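Local coordinates for protein 6-phosphogluconate dehydrogenase (Pseudomonas syringae, PDB 5U5G) that probably reduces the ketone of 2-oxopropylphosphonate with an NADP(H) cofactor, a late step in fosfomycin biosynthesis, at residues L243-R247 against A262-F266. Sequence-based numbering, arbitrary orientation.
Sequences LELAR and AMTTF
Leu243 and Met263 interlock in an apolar helix-helix contact of the helical C-terminal domain, where the end of helix 236-247 packs against helix 257-273. The axes of 243-247 and 262-266 run roughly antiparallel, at 146°, and come within 9.8 Å; no hydrogen bond joins the segments. Leu243 reaches across with its branched end: CG lies 3.7 Å from Met263 CA, while CD2 rests 3.7 Å from Phe266 CB and close to the Phe266 ring. A forked, apolar side chain suits this buried place between Met263, Phe266 and helix 168-196, where it touches Leu178 and Ser181. Met263 answers in the reverse direction. Beyond CG its chain is extended (chi3 -177°), carrying SD to 3.6 Å from Arg247 CB and CE to 3.9 Å from Ala246 CB; the small methyl of Ala246 leaves room for this slender, flexible thioether. Arg247 gives the contact its aliphatic base, then turns at chi3 (67°) into a bidentate, side-on salt bridge, Arg247 NE to Glu244 OE1 at 3.0 Å and Arg247 NH2 to Glu244 OE2 at 2.7 Å. Phe266 also packs on Arg239 of the (2-oxopropyl)phosphonic acid pocket, which the contact adjoins without lining. Cohesion across the interface is therefore van der Waals and hydrophobic, while the charges pair within one helix at its exposed margin.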
ATOM      1  N   LEU A 243      11.204 -13.190  -4.123  1.00 18.92           N
ATOM      2  CA  LEU A 243      10.592 -13.174  -5.452  1.00 20.21           C
ATOM      3  C   LEU A 243      10.766 -14.519  -6.151  1.00 21.77           C
ATOM      4  O   LEU A 243       9.879 -14.979  -6.884  1.00 20.86           O
ATOM      5  CB  LEU A 243      11.217 -12.062  -6.297  1.00 19.36           C
ATOM      6  CG  LEU A 243      10.495 -10.729  -6.561  1.00 24.19           C
ATOM      7  CD1 LEU A 243       9.014 -10.734  -6.167  1.00 18.32           C
ATOM      8  CD2 LEU A 243      11.243  -9.536  -5.987  1.00 23.88           C
ATOM      9  N   GLU A 244      11.917 -15.154  -5.952  1.00 20.23           N
ATOM     10  CA  GLU A 244      12.158 -16.463  -6.538  1.00 24.23           C
ATOM     11  C   GLU A 244      11.293 -17.533  -5.876  1.00 21.53           C
ATOM     12  O   GLU A 244      10.791 -18.438  -6.550  1.00 22.53           O
ATOM     13  CB  GLU A 244      13.646 -16.800  -6.428  1.00 25.60           C
ATOM     14  CG  GLU A 244      14.038 -18.160  -6.983  1.00 32.10           C
ATOM     15  CD  GLU A 244      13.785 -18.279  -8.468  1.00 40.06           C
ATOM     16  OE1 GLU A 244      13.724 -17.228  -9.157  1.00 39.55           O
ATOM     17  OE2 GLU A 244      13.645 -19.432  -8.942  1.00 45.88           O
ATOM     18  N   LEU A 245      11.082 -17.443  -4.563  1.00 20.97           N
ATOM     19  CA  LEU A 245      10.123 -18.353  -3.939  1.00 21.39           C
ATOM     20  C   LEU A 245       8.736 -18.187  -4.557  1.00 23.80           C
ATOM     21  O   LEU A 245       8.051 -19.178  -4.841  1.00 23.69           O
ATOM     22  CB  LEU A 245      10.081 -18.130  -2.432  1.00 20.17           C
ATOM     23  CG  LEU A 245      11.380 -18.430  -1.677  1.00 22.93           C
ATOM     24  CD1 LEU A 245      11.263 -17.970  -0.239  1.00 21.39           C
ATOM     25  CD2 LEU A 245      11.717 -19.916  -1.746  1.00 20.76           C
ATOM     26  N   ALA A 246       8.332 -16.941  -4.828  1.00 19.85           N
ATOM     27  CA  ALA A 246       7.034 -16.683  -5.451  1.00 22.26           C
ATOM     28  C   ALA A 246       7.008 -17.163  -6.897  1.00 25.89           C
ATOM     29  O   ALA A 246       5.999 -17.717  -7.357  1.00 23.86           O
ATOM     30  CB  ALA A 246       6.713 -15.187  -5.387  1.00 17.39           C
ATOM     31  N   ARG A 247       8.101 -16.937  -7.633  1.00 21.23           N
ATOM     32  CA  ARG A 247       8.172 -17.375  -9.023  1.00 24.38           C
ATOM     33  C   ARG A 247       7.968 -18.878  -9.136  1.00 28.65           C
ATOM     34  O   ARG A 247       7.281 -19.351 -10.047  1.00 25.88           O
ATOM     35  CB  ARG A 247       9.513 -16.992  -9.649  1.00 23.12           C
ATOM     36  CG  ARG A 247       9.557 -17.236 -11.155  1.00 30.62           C
ATOM     37  CD  ARG A 247      10.973 -17.173 -11.719  1.00 29.94           C
ATOM     38  NE  ARG A 247      11.810 -18.267 -11.233  1.00 38.77           N
ATOM     39  CZ  ARG A 247      11.753 -19.515 -11.696  1.00 45.33           C
ATOM     40  NH1 ARG A 247      10.892 -19.830 -12.659  1.00 48.65           N
ATOM     41  NH2 ARG A 247      12.551 -20.451 -11.196  1.00 40.02           N
ATOM     42  N   ALA A 262       7.432  -7.881 -11.349  1.00 19.96           N
ATOM     43  CA  ALA A 262       8.162  -7.642 -10.107  1.00 19.74           C
ATOM     44  C   ALA A 262       9.356  -8.585  -9.967  1.00 19.21           C
ATOM     45  O   ALA A 262      10.429  -8.173  -9.519  1.00 19.91           O
ATOM     46  CB  ALA A 262       7.223  -7.781  -8.910  1.00 20.74           C
ATOM     47  N   MET A 263       9.193  -9.849 -10.356  1.00 20.21           N
ATOM     48  CA  MET A 263      10.309 -10.793 -10.303  1.00 21.07           C
ATOM     49  C   MET A 263      11.438 -10.367 -11.240  1.00 26.69           C
ATOM     50  O   MET A 263      12.604 -10.302 -10.833  1.00 26.40           O
ATOM     51  CB  MET A 263       9.819 -12.202 -10.647  1.00 20.21           C
ATOM     52  CG  MET A 263       8.690 -12.643  -9.765  1.00 21.59           C
ATOM     53  SD  MET A 263       7.728 -14.017 -10.412  1.00 24.45           S
ATOM     54  CE  MET A 263       6.492 -14.138  -9.126  1.00 22.36           C
ATOM     55  N   THR A 264      11.114 -10.068 -12.504  1.00 24.32           N
ATOM     56  CA  THR A 264      12.160  -9.681 -13.443  1.00 26.23           C
ATOM     57  C   THR A 264      12.790  -8.344 -13.053  1.00 25.57           C
ATOM     58  O   THR A 264      14.013  -8.189 -13.135  1.00 25.79           O
ATOM     59  CB  THR A 264      11.616  -9.616 -14.870  1.00 26.86           C
ATOM     60  OG1 THR A 264      10.584  -8.626 -14.940  1.00 37.60           O
ATOM     61  CG2 THR A 264      11.036 -10.955 -15.281  1.00 29.47           C
ATOM     62  N   THR A 265      11.977  -7.376 -12.609  1.00 20.71           N
ATOM     63  CA  THR A 265      12.499  -6.045 -12.310  1.00 22.80           C
ATOM     64  C   THR A 265      13.554  -6.094 -11.211  1.00 24.61           C
ATOM     65  O   THR A 265      14.635  -5.504 -11.342  1.00 23.75           O
ATOM     66  CB  THR A 265      11.370  -5.087 -11.900  1.00 23.06           C
ATOM     67  OG1 THR A 265      10.425  -4.935 -12.971  1.00 20.10           O
ATOM     68  CG2 THR A 265      11.945  -3.716 -11.559  1.00 24.26           C
ATOM     69  N   PHE A 266      13.255  -6.772 -10.105  1.00 21.00           N
ATOM     70  CA  PHE A 266      14.208  -6.754  -9.004  1.00 23.64           C
ATOM     71  C   PHE A 266      15.405  -7.655  -9.291  1.00 26.36           C
ATOM     72  O   PHE A 266      16.502  -7.407  -8.772  1.00 22.86           O
ATOM     73  CB  PHE A 266      13.509  -7.108  -7.691  1.00 21.08           C
ATOM     74  CG  PHE A 266      12.697  -5.963  -7.126  1.00 25.43           C
ATOM     75  CD1 PHE A 266      13.325  -4.931  -6.419  1.00 24.80           C
ATOM     76  CD2 PHE A 266      11.317  -5.889  -7.337  1.00 19.89           C
ATOM     77  CE1 PHE A 266      12.588  -3.853  -5.910  1.00 21.50           C
ATOM     78  CE2 PHE A 266      10.568  -4.827  -6.820  1.00 20.36           C
ATOM     79  CZ  PHE A 266      11.200  -3.798  -6.115  1.00 21.13           C
TER